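Local coordinates for protein putative hexose oxidase (Nonomuraea sp. ATCC 39727, PDB 5AWV) that probably oxidises a sugar hydroxyl on teicoplanin-type glycopeptide antibiotics, using a covalently bound FAD cofactor, at residues P58-L63 / E75-T80; R269-H274 / V398-Y403; F123-G128 / E136-G141; V255-A260 / A332-V337. All coordinates share one frame; numbering follows the deposited sequence.

Contact 1. Residues P58-L63 / E75-T80; sequences PDYIHL and EETVRT
The strand Tyr60-Leu63 and the helical segment Glu75-Thr80 run nearly antiparallel, at 150° between their directions, and their axes come no closer than 12.1 Å, so long side chains must bridge the space. Tyr60, His62 and Glu76 do so. Glu76 starts with CG anti to its own N and continues as an extended chain, which carries the carboxylate across to the strand. There OE1 of Glu76 lies 3.3 Å from OH of Tyr60, with the ring and carboxylate planes turned 42° apart. The other oxygen, OE2 of Glu76, approaches CE1 of His62 at 4.2 Å, and here the planes stand 72° apart. The carboxylate thus lies close to the Tyr60 hydroxyl and more loosely by the His62 ring, two side chains that the strand presents on one side, as alternate residues of a strand do. Its main polar partner is Lys34 of the neighbouring strand 33-35, which forms a salt bridge with OE1 and a cation-pi contact with Tyr60; this positive charge probably helps to hold the carboxylate beside the Tyr60 hydroxyl. One ordered water joins strand to helix a turn further on: it lies in the plane of the Tyr60 ring, 2.7 Å from OH of Tyr60, and donates to OG1 of Thr80 at 2.7 Å. Thr80 OG1 in turn donates to O of Glu76 at 2.8 Å, from the opposite face of that carbonyl to the backbone N of Thr80. Helix 67-80 is thereby packed on the mixed sheet that holds strand 60-63, an alpha/beta layer of the FAD-binding domain of the PCMH-type flavoprotein fold.

Contact 2. Residues R269-H274 / V398-Y403; sequences RLLRNH and VWLIGY
A single water links His274 of the helix to Leu400 of the strand, lying 2.8 Å from NE2 of His274 and donating to the backbone O of Leu400, also at 2.8 Å. It sits at the edge of the imidazole, in the ring plane, so the ring and a strand carbonyl are joined through one ordered molecule. The carbonyl is tied from the side of the helix although the two backbones stay well apart, with CA of His274 and CA of Leu400 separated by 9.1 Å. His274 reaches inward because a chi1 of 172° turns the ring off the helix toward the sheet. Its CE1 then comes within 3.7 Å of CB of Leu400, an approach that meets the ring obliquely. The same ring also touches Leu295 and Leu424 on the two strands that flank 395-402, and meets the ring of Tyr278 one helical turn on. One turn earlier, Leu271 adds an apolar contact: its CG lies 4.5 Å from CD1 of Leu400, the more distant of the two side-chain approaches. Leu400 therefore receives its two helix partners at different atoms, His274 at the root of its side chain and Leu271 at a terminal methyl. Beyond these, Leu271 rests on Ile380 of helix 377-387, which lies over the same face. On the other face of the sheet Trp399 touches the bound glycopeptide sugar. The arrangement is a helix laid on the seven-stranded antiparallel sheet of the substrate-binding domain, as in berberine-bridge-enzyme-like oxidases.

Contact 3. Residues F123-G128 / E136-G141; sequences FLIEPG and EKLYLG
Helix 131-142 packs beside strand 122-125 of the five-stranded antiparallel sheet in the FAD-binding domain, and its Leu138 meets two alternate strand residues, Phe123 and Ile125. All the contacts between the two segments are apolar. CD2 of Leu138 approaches the Phe123 ring obliquely, 3.9 Å from CD1 and 4.2 Å from CE1 of Phe123. Phe123 can take this position because its CG is anti to the carbonyl carbon (chi1 -70°), which swings the ring out from the strand toward the helix. Aromatic contact outside the segments helps to fix it: Trp142, at the end of the same helix, meets the Phe123 ring edge-to-face. Polar interactions lie around this apolar contact. Lys137 NZ bonds to the backbone O of Ile114 on the outermost strand, and the backbone O of Leu140 accepts from Arg41 of the second subunit, so the helix also takes part in a subunit interface. On the strand side, Pro127 just beyond the apolar contact touches the FAD. The second branch of Leu138 completes the packing, its CD1 lying 4.3 Å from CD1 of Ile125.

Contact 4. Residues V255-A260 / A332-V337; sequences VTFDWA and AVIDGV
Phe257 and Val255 project from one face of strand 249-257, in the seven-stranded antiparallel sheet of the substrate domain, onto the end of helix 322-334 and the type II turn Ile334-Val337 that follows it. Phe257 can be followed outward. Its CB points to the helix, and with CG set beside the backbone N the ring is carried toward the helix end and the turn. At CE1 the ring makes two contacts, with CG2 of Ile334 at 4.2 Å and with CG1 of Val337 at 4.3 Å; both methyls approach obliquely. At the tip, CZ of Phe257 lies 4.7 Å from CG1 of Val333. The ring is held further by Leu270 of helix 264-280 and by Phe309 on the adjacent strand, the Phe257 and Phe309 planes being about 45° apart. Ile334 serves both strand residues with one methyl, since its CG2 also lies 4.0 Å from CG1 of Val255. The turn that brings Val337 back beside the ring is closed by its N bonding to O of Ile334 at 3.0 Å, and passes through Gly336, whose phi of 72° suits a type II turn. Asp335 belongs to an N-acetyl-D-glucosamine site seen for this protein, its ligand absent from this chain. Past the strand comes an Asx turn: OD1 of Asp258 accepts from N of Ala260 at 3.0 Å, the donor lying 56° out of the carboxylate plane.

Overall arrangement
Contacts 1 and 3 come first along the chain and both lie in the FAD-binding domain, on different sheets, their centres about 29 Å apart. Contacts 2 and 4 follow and sit together, with centres about 11 Å apart. Their segments alternate in sequence, strand 249-257 leading into helix 264-280, and both reach the same seven-stranded sheet. A salt bridge between NH2 of Arg269 and OD2 of Asp335 joins them directly. Contacts 1 and 4 are farthest apart, about 53 Å between centres, on opposite sides of the chain's centre. Helices thus pack on sheets in both the FAD-binding region and the part that carries the seven-stranded sheet, which probably receives the substrate.

Contact 1. Residues P58-L63 / E75-T80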
# COMPACT_ATOMS: atom_id res chain seq x y z
N PRO A 58 -18.43 2.65 -13.43
CA PRO A 58 -18.22 1.49 -14.25
C PRO A 58 -19.53 0.82 -14.71
O PRO A 58 -20.54 0.91 -14.01
CB PRO A 58 -17.43 0.53 -13.32
CG PRO A 58 -17.73 1.02 -11.96
CD PRO A 58 -17.96 2.46 -12.03
N ASP A 59 -19.46 0.10 -15.82
CA ASP A 59 -20.59 -0.74 -16.26
C ASP A 59 -20.95 -1.78 -15.21
O ASP A 59 -22.14 -2.04 -14.96
CB ASP A 59 -20.25 -1.44 -17.58
CG ASP A 59 -20.08 -0.46 -18.76
OD1 ASP A 59 -20.48 0.74 -18.69
OD2 ASP A 59 -19.54 -0.89 -19.76
N TYR A 60 -19.93 -2.42 -14.63
CA TYR A 60 -20.21 -3.30 -13.52
C TYR A 60 -18.98 -3.39 -12.67
O TYR A 60 -17.88 -3.03 -13.14
CB TYR A 60 -20.65 -4.73 -13.96
CG TYR A 60 -19.80 -5.50 -14.91
CD1 TYR A 60 -19.91 -5.31 -16.33
CD2 TYR A 60 -18.91 -6.48 -14.45
CE1 TYR A 60 -19.10 -6.05 -17.21
CE2 TYR A 60 -18.13 -7.16 -15.31
CZ TYR A 60 -18.21 -6.96 -16.70
OH TYR A 60 -17.33 -7.71 -17.51
N ILE A 61 -19.16 -3.89 -11.45
CA ILE A 61 -18.03 -4.30 -10.60
C ILE A 61 -18.10 -5.83 -10.37
O ILE A 61 -19.11 -6.36 -9.95
CB ILE A 61 -18.09 -3.47 -9.28
CG1 ILE A 61 -18.04 -2.01 -9.64
CG2 ILE A 61 -16.94 -3.82 -8.34
CD1 ILE A 61 -18.38 -1.02 -8.56
N HIS A 62 -17.02 -6.53 -10.67
CA HIS A 62 -16.97 -7.96 -10.62
C HIS A 62 -16.25 -8.41 -9.36
O HIS A 62 -15.00 -8.23 -9.20
CB HIS A 62 -16.23 -8.41 -11.89
CG HIS A 62 -16.67 -9.71 -12.45
ND1 HIS A 62 -16.42 -10.07 -13.75
CD2 HIS A 62 -17.28 -10.77 -11.87
CE1 HIS A 62 -16.88 -11.29 -13.96
NE2 HIS A 62 -17.40 -11.74 -12.83
N LEU A 63 -17.04 -8.96 -8.45
CA LEU A 63 -16.50 -9.60 -7.24
C LEU A 63 -16.07 -10.98 -7.53
O LEU A 63 -16.85 -11.77 -8.10
CB LEU A 63 -17.59 -9.67 -6.16
CG LEU A 63 -17.88 -8.35 -5.48
CD1 LEU A 63 -19.18 -8.41 -4.67
CD2 LEU A 63 -16.74 -7.86 -4.58
N GLU A 75 -10.79 -12.31 -18.91
CA GLU A 75 -11.15 -12.74 -20.30
C GLU A 75 -12.39 -12.08 -20.82
O GLU A 75 -12.47 -11.67 -21.97
CB GLU A 75 -11.29 -14.27 -20.39
CG GLU A 75 -10.60 -14.95 -21.61
CD GLU A 75 -9.94 -16.30 -21.19
OE1 GLU A 75 -9.09 -16.83 -21.90
OE2 GLU A 75 -10.19 -16.83 -20.09
N GLU A 76 -13.40 -11.96 -19.98
CA GLU A 76 -14.56 -11.20 -20.33
C GLU A 76 -14.34 -9.74 -20.75
O GLU A 76 -14.98 -9.25 -21.71
CB GLU A 76 -15.62 -11.28 -19.22
CG GLU A 76 -16.90 -10.61 -19.67
CD GLU A 76 -18.10 -10.87 -18.77
OE1 GLU A 76 -19.06 -10.08 -18.92
OE2 GLU A 76 -18.09 -11.82 -17.92
N THR A 77 -13.45 -9.03 -20.05
CA THR A 77 -13.17 -7.67 -20.42
C THR A 77 -12.35 -7.69 -21.74
O THR A 77 -12.43 -6.77 -22.48
CB THR A 77 -12.36 -6.92 -19.32
OG1 THR A 77 -11.08 -7.56 -19.16
CG2 THR A 77 -13.11 -6.95 -17.97
N VAL A 78 -11.51 -8.69 -21.95
CA VAL A 78 -10.75 -8.72 -23.22
C VAL A 78 -11.71 -8.92 -24.40
O VAL A 78 -11.65 -8.22 -25.40
CB VAL A 78 -9.74 -9.82 -23.24
CG1 VAL A 78 -8.91 -9.75 -24.55
CG2 VAL A 78 -8.78 -9.69 -22.11
N ARG A 79 -12.65 -9.82 -24.21
CA ARG A 79 -13.61 -10.22 -25.24
C ARG A 79 -14.58 -9.05 -25.55
O ARG A 79 -14.82 -8.78 -26.72
CB ARG A 79 -14.26 -11.58 -24.85
CG ARG A 79 -15.53 -11.98 -25.58
CD ARG A 79 -16.82 -11.39 -24.98
NE ARG A 79 -17.80 -12.38 -24.48
CZ ARG A 79 -19.08 -12.12 -24.16
NH1 ARG A 79 -19.60 -10.89 -24.25
NH2 ARG A 79 -19.86 -13.11 -23.72
N THR A 80 -15.08 -8.31 -24.56
CA THR A 80 -15.93 -7.13 -24.80
C THR A 80 -15.17 -5.84 -25.07
O THR A 80 -15.77 -4.79 -25.35
CB THR A 80 -16.87 -6.83 -23.59
OG1 THR A 80 -16.08 -6.71 -22.37
CG2 THR A 80 -17.85 -7.93 -23.42
O HOH W 1 -17.53 -7.09 -20.15

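Contact 2. Residues R269-H274 / V398-Y403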
# COMPACT_ATOMS: atom_id res chain seq x y z
N ARG A 269 17.35 25.56 11.26
CA ARG A 269 18.14 24.72 12.14
C ARG A 269 17.53 23.31 12.38
O ARG A 269 18.24 22.29 12.35
CB ARG A 269 18.38 25.45 13.47
CG ARG A 269 19.27 24.70 14.42
CD ARG A 269 20.69 24.60 13.88
NE ARG A 269 21.48 23.79 14.79
CZ ARG A 269 21.92 24.21 15.97
NH1 ARG A 269 21.66 25.44 16.45
NH2 ARG A 269 22.65 23.39 16.71
N LEU A 270 16.27 23.26 12.64
CA LEU A 270 15.54 22.00 12.83
C LEU A 270 15.70 21.01 11.61
O LEU A 270 16.05 19.86 11.79
CB LEU A 270 14.04 22.28 13.06
CG LEU A 270 13.09 21.06 13.13
CD1 LEU A 270 13.43 20.15 14.27
CD2 LEU A 270 11.69 21.51 13.31
N LEU A 271 15.37 21.49 10.43
CA LEU A 271 15.49 20.66 9.21
C LEU A 271 16.91 20.27 8.91
O LEU A 271 17.11 19.11 8.52
CB LEU A 271 14.80 21.29 8.01
CG LEU A 271 13.31 21.03 7.95
CD1 LEU A 271 12.53 21.69 9.08
CD2 LEU A 271 12.83 21.46 6.58
N ARG A 272 17.92 21.12 9.24
CA ARG A 272 19.30 20.71 9.11
C ARG A 272 19.68 19.66 10.10
O ARG A 272 20.33 18.70 9.75
CB ARG A 272 20.33 21.86 9.13
CG ARG A 272 20.07 22.89 8.04
CD ARG A 272 21.05 24.02 8.12
NE ARG A 272 20.58 25.15 7.27
CZ ARG A 272 21.39 26.08 6.77
NH1 ARG A 272 22.74 26.02 6.99
NH2 ARG A 272 20.84 27.08 6.03
N ASN A 273 19.34 19.88 11.35
CA ASN A 273 19.60 18.91 12.42
C ASN A 273 19.08 17.47 12.03
O ASN A 273 19.76 16.48 12.17
CB ASN A 273 18.84 19.31 13.69
CG ASN A 273 19.48 20.43 14.49
OD1 ASN A 273 18.88 20.92 15.44
ND2 ASN A 273 20.63 20.87 14.10
N HIS A 274 17.81 17.45 11.71
CA HIS A 274 17.07 16.25 11.38
C HIS A 274 17.68 15.56 10.18
O HIS A 274 17.96 14.40 10.25
CB HIS A 274 15.62 16.60 11.12
CG HIS A 274 14.80 15.45 10.60
ND1 HIS A 274 14.61 15.23 9.25
CD2 HIS A 274 14.14 14.45 11.25
CE1 HIS A 274 13.88 14.14 9.07
NE2 HIS A 274 13.56 13.68 10.26
N VAL A 398 4.64 19.10 4.83
CA VAL A 398 5.81 18.32 4.35
C VAL A 398 6.14 17.30 5.41
O VAL A 398 6.36 17.68 6.59
CB VAL A 398 7.01 19.21 4.11
CG1 VAL A 398 8.24 18.37 3.68
CG2 VAL A 398 6.64 20.24 3.07
N TRP A 399 6.15 16.02 5.04
CA TRP A 399 6.54 14.94 5.94
C TRP A 399 7.88 14.35 5.47
O TRP A 399 8.03 14.08 4.26
CB TRP A 399 5.50 13.79 5.96
CG TRP A 399 4.19 14.13 6.51
CD1 TRP A 399 3.73 15.37 6.87
CD2 TRP A 399 3.12 13.21 6.76
NE1 TRP A 399 2.45 15.27 7.32
CE2 TRP A 399 2.05 13.96 7.27
CE3 TRP A 399 2.98 11.83 6.62
CZ2 TRP A 399 0.83 13.36 7.63
CZ3 TRP A 399 1.78 11.22 7.00
CH2 TRP A 399 0.71 11.99 7.46
N LEU A 400 8.81 14.18 6.39
CA LEU A 400 10.13 13.66 6.12
C LEU A 400 10.16 12.34 6.88
O LEU A 400 10.13 12.31 8.12
CB LEU A 400 11.18 14.62 6.58
CG LEU A 400 11.24 15.96 5.78
CD1 LEU A 400 11.53 17.12 6.69
CD2 LEU A 400 12.29 15.87 4.71
N ILE A 401 10.08 11.22 6.15
CA ILE A 401 9.80 9.90 6.72
C ILE A 401 11.08 9.11 6.73
O ILE A 401 11.70 8.97 5.65
CB ILE A 401 8.74 9.20 5.83
CG1 ILE A 401 7.46 10.08 5.64
CG2 ILE A 401 8.31 7.87 6.37
CD1 ILE A 401 6.58 9.55 4.49
N GLY A 402 11.47 8.65 7.91
CA GLY A 402 12.67 7.80 8.11
C GLY A 402 12.68 6.59 7.19
O GLY A 402 11.69 5.93 7.08
N TYR A 403 13.80 6.37 6.52
CA TYR A 403 13.98 5.25 5.57
C TYR A 403 15.43 4.75 5.63
O TYR A 403 16.14 5.07 6.54
CB TYR A 403 13.59 5.69 4.20
CG TYR A 403 13.29 4.58 3.20
CD1 TYR A 403 12.32 3.65 3.46
CD2 TYR A 403 14.02 4.47 2.01
CE1 TYR A 403 12.02 2.65 2.56
CE2 TYR A 403 13.73 3.52 1.03
CZ TYR A 403 12.73 2.58 1.31
OH TYR A 403 12.41 1.61 0.39
O HOH W 2 12.09 11.38 9.90

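Contact 3. Residues F123-G128 / E136-G141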
# COMPACT_ATOMS: atom_id res chain seq x y z
N PHE A 123 4.40 -17.96 3.55
CA PHE A 123 3.07 -17.44 3.83
C PHE A 123 2.36 -16.94 2.63
O PHE A 123 2.84 -16.08 1.92
CB PHE A 123 3.18 -16.33 4.86
CG PHE A 123 3.55 -16.81 6.19
CD1 PHE A 123 2.60 -17.30 7.04
CD2 PHE A 123 4.84 -16.81 6.59
CE1 PHE A 123 2.94 -17.72 8.29
CE2 PHE A 123 5.17 -17.25 7.80
CZ PHE A 123 4.24 -17.70 8.68
N LEU A 124 1.21 -17.50 2.36
CA LEU A 124 0.30 -17.09 1.32
C LEU A 124 -0.54 -15.93 1.91
O LEU A 124 -1.18 -16.07 3.02
CB LEU A 124 -0.64 -18.27 1.00
CG LEU A 124 -1.52 -18.22 -0.23
CD1 LEU A 124 -2.38 -19.45 -0.50
CD2 LEU A 124 -2.51 -17.14 -0.20
N ILE A 125 -0.54 -14.80 1.21
CA ILE A 125 -1.37 -13.61 1.56
C ILE A 125 -2.06 -13.18 0.31
O ILE A 125 -1.43 -12.83 -0.73
CB ILE A 125 -0.52 -12.48 2.12
CG1 ILE A 125 0.31 -13.01 3.31
CG2 ILE A 125 -1.37 -11.34 2.64
CD1 ILE A 125 1.19 -11.98 3.94
N GLU A 126 -3.38 -13.22 0.37
CA GLU A 126 -4.21 -12.81 -0.74
C GLU A 126 -4.42 -11.30 -0.79
O GLU A 126 -4.32 -10.67 0.26
CB GLU A 126 -5.55 -13.59 -0.75
CG GLU A 126 -5.36 -14.96 -1.31
CD GLU A 126 -6.62 -15.79 -1.40
OE1 GLU A 126 -7.60 -15.49 -0.73
OE2 GLU A 126 -6.58 -16.79 -2.16
N PRO A 127 -4.58 -10.72 -2.01
CA PRO A 127 -4.63 -9.28 -2.30
C PRO A 127 -5.80 -8.51 -1.70
O PRO A 127 -5.65 -7.34 -1.45
CB PRO A 127 -4.69 -9.18 -3.83
CG PRO A 127 -5.23 -10.54 -4.23
CD PRO A 127 -4.78 -11.54 -3.25
N GLY A 128 -6.88 -9.13 -1.36
CA GLY A 128 -7.97 -8.42 -0.75
C GLY A 128 -7.85 -8.16 0.74
O GLY A 128 -8.67 -7.39 1.31
N GLU A 136 -2.33 -8.56 12.28
CA GLU A 136 -2.96 -9.25 13.35
C GLU A 136 -2.83 -10.79 13.22
O GLU A 136 -2.52 -11.44 14.19
CB GLU A 136 -4.41 -8.77 13.41
CG GLU A 136 -5.07 -8.88 14.73
CD GLU A 136 -4.42 -7.92 15.77
OE1 GLU A 136 -3.74 -8.52 16.62
OE2 GLU A 136 -4.55 -6.64 15.66
N LYS A 137 -3.20 -11.34 12.05
CA LYS A 137 -3.13 -12.75 11.86
C LYS A 137 -1.73 -13.33 11.86
O LYS A 137 -1.49 -14.41 12.38
CB LYS A 137 -3.79 -13.09 10.55
CG LYS A 137 -3.83 -14.54 10.16
CD LYS A 137 -4.74 -15.43 10.96
CE LYS A 137 -4.74 -16.90 10.39
NZ LYS A 137 -5.71 -17.02 9.25
N LEU A 138 -0.81 -12.67 11.20
CA LEU A 138 0.60 -13.10 11.22
C LEU A 138 1.14 -13.10 12.67
O LEU A 138 1.89 -14.03 13.05
CB LEU A 138 1.44 -12.23 10.31
CG LEU A 138 1.28 -12.37 8.78
CD1 LEU A 138 2.39 -11.56 8.02
CD2 LEU A 138 1.46 -13.82 8.30
N TYR A 139 0.79 -12.09 13.44
CA TYR A 139 1.22 -12.00 14.82
C TYR A 139 0.61 -13.06 15.75
O TYR A 139 1.38 -13.82 16.41
CB TYR A 139 0.87 -10.64 15.38
CG TYR A 139 1.43 -10.34 16.78
CD1 TYR A 139 2.72 -10.66 17.11
CD2 TYR A 139 0.61 -9.84 17.81
CE1 TYR A 139 3.25 -10.36 18.34
CE2 TYR A 139 1.13 -9.59 19.09
CZ TYR A 139 2.47 -9.80 19.32
OH TYR A 139 3.10 -9.53 20.55
N LEU A 140 -0.71 -13.19 15.68
CA LEU A 140 -1.42 -14.23 16.48
C LEU A 140 -1.00 -15.68 16.16
O LEU A 140 -0.69 -16.49 17.09
CB LEU A 140 -2.93 -14.01 16.47
CG LEU A 140 -3.38 -12.74 17.22
CD1 LEU A 140 -4.89 -12.72 17.39
CD2 LEU A 140 -2.77 -12.56 18.62
N GLY A 141 -0.94 -15.99 14.88
CA GLY A 141 -0.66 -17.28 14.40
C GLY A 141 0.73 -17.73 14.60
O GLY A 141 0.94 -18.89 15.01

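Contact 4. Residues V255-A260 / A332-V337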
# COMPACT_ATOMS: atom_id res chain seq x y z
N VAL A 255 7.62 14.41 19.72
CA VAL A 255 8.08 15.76 20.02
C VAL A 255 7.11 16.70 19.28
O VAL A 255 6.79 16.49 18.05
CB VAL A 255 9.50 16.01 19.46
CG1 VAL A 255 9.97 17.45 19.68
CG2 VAL A 255 10.51 15.07 20.04
N THR A 256 6.57 17.72 19.96
CA THR A 256 5.69 18.69 19.31
C THR A 256 6.40 20.01 19.12
O THR A 256 7.18 20.39 19.97
CB THR A 256 4.40 18.81 20.16
OG1 THR A 256 3.80 17.51 20.25
CG2 THR A 256 3.43 19.64 19.46
N PHE A 257 6.18 20.70 18.03
CA PHE A 257 6.76 21.98 17.80
C PHE A 257 5.65 22.98 17.69
O PHE A 257 4.54 22.63 17.32
CB PHE A 257 7.55 21.99 16.50
CG PHE A 257 8.62 20.94 16.47
CD1 PHE A 257 9.84 21.18 17.01
CD2 PHE A 257 8.36 19.69 15.94
CE1 PHE A 257 10.82 20.19 16.99
CE2 PHE A 257 9.33 18.71 15.92
CZ PHE A 257 10.58 18.97 16.43
N ASP A 258 5.95 24.23 17.94
CA ASP A 258 4.91 25.25 17.93
C ASP A 258 5.29 26.23 16.88
O ASP A 258 6.38 26.78 16.88
CB ASP A 258 4.82 25.88 19.31
CG ASP A 258 3.69 26.86 19.42
OD1 ASP A 258 3.02 27.20 18.41
OD2 ASP A 258 3.50 27.34 20.55
N TRP A 259 4.41 26.43 15.93
CA TRP A 259 4.69 27.41 14.86
C TRP A 259 4.83 28.84 15.39
O TRP A 259 5.69 29.57 14.93
CB TRP A 259 3.58 27.45 13.87
CG TRP A 259 3.58 26.36 12.86
CD1 TRP A 259 2.68 25.33 12.77
CD2 TRP A 259 4.48 26.23 11.75
NE1 TRP A 259 2.96 24.58 11.66
CE2 TRP A 259 4.06 25.11 11.01
CE3 TRP A 259 5.56 26.99 11.30
CZ2 TRP A 259 4.72 24.71 9.86
CZ3 TRP A 259 6.24 26.59 10.14
CH2 TRP A 259 5.81 25.47 9.43
N ALA A 260 4.03 29.21 16.38
CA ALA A 260 4.04 30.60 16.92
C ALA A 260 5.44 30.99 17.37
O ALA A 260 5.95 32.04 17.03
CB ALA A 260 3.03 30.76 18.05
N ALA A 332 19.61 15.42 19.14
CA ALA A 332 20.19 15.83 17.89
C ALA A 332 19.20 16.67 17.13
O ALA A 332 19.58 17.65 16.51
CB ALA A 332 20.61 14.60 17.05
N VAL A 333 17.95 16.24 17.10
CA VAL A 333 16.99 16.92 16.25
C VAL A 333 16.63 18.33 16.80
O VAL A 333 16.44 19.27 16.01
CB VAL A 333 15.69 16.10 16.01
CG1 VAL A 333 14.61 16.91 15.29
CG2 VAL A 333 15.97 14.91 15.06
N ILE A 334 16.44 18.42 18.12
CA ILE A 334 15.94 19.67 18.74
C ILE A 334 17.06 20.62 19.21
O ILE A 334 16.76 21.67 19.68
CB ILE A 334 14.98 19.42 19.90
CG1 ILE A 334 15.69 18.85 21.13
CG2 ILE A 334 13.79 18.58 19.46
CD1 ILE A 334 14.76 18.71 22.31
N ASP A 335 18.30 20.31 18.94
CA ASP A 335 19.43 21.15 19.36
C ASP A 335 19.32 22.56 18.73
O ASP A 335 19.31 22.71 17.51
CB ASP A 335 20.72 20.52 18.86
CG ASP A 335 21.92 21.25 19.30
OD1 ASP A 335 22.06 21.52 20.51
OD2 ASP A 335 22.74 21.50 18.42
N GLY A 336 19.23 23.59 19.57
CA GLY A 336 19.05 24.98 19.11
C GLY A 336 17.70 25.34 18.54
O GLY A 336 17.62 26.29 17.76
N VAL A 337 16.67 24.57 18.87
CA VAL A 337 15.32 24.74 18.33
C VAL A 337 14.37 25.01 19.52
O VAL A 337 13.82 24.09 20.11
CB VAL A 337 14.81 23.49 17.53
CG1 VAL A 337 13.40 23.65 17.00
CG2 VAL A 337 15.73 23.18 16.35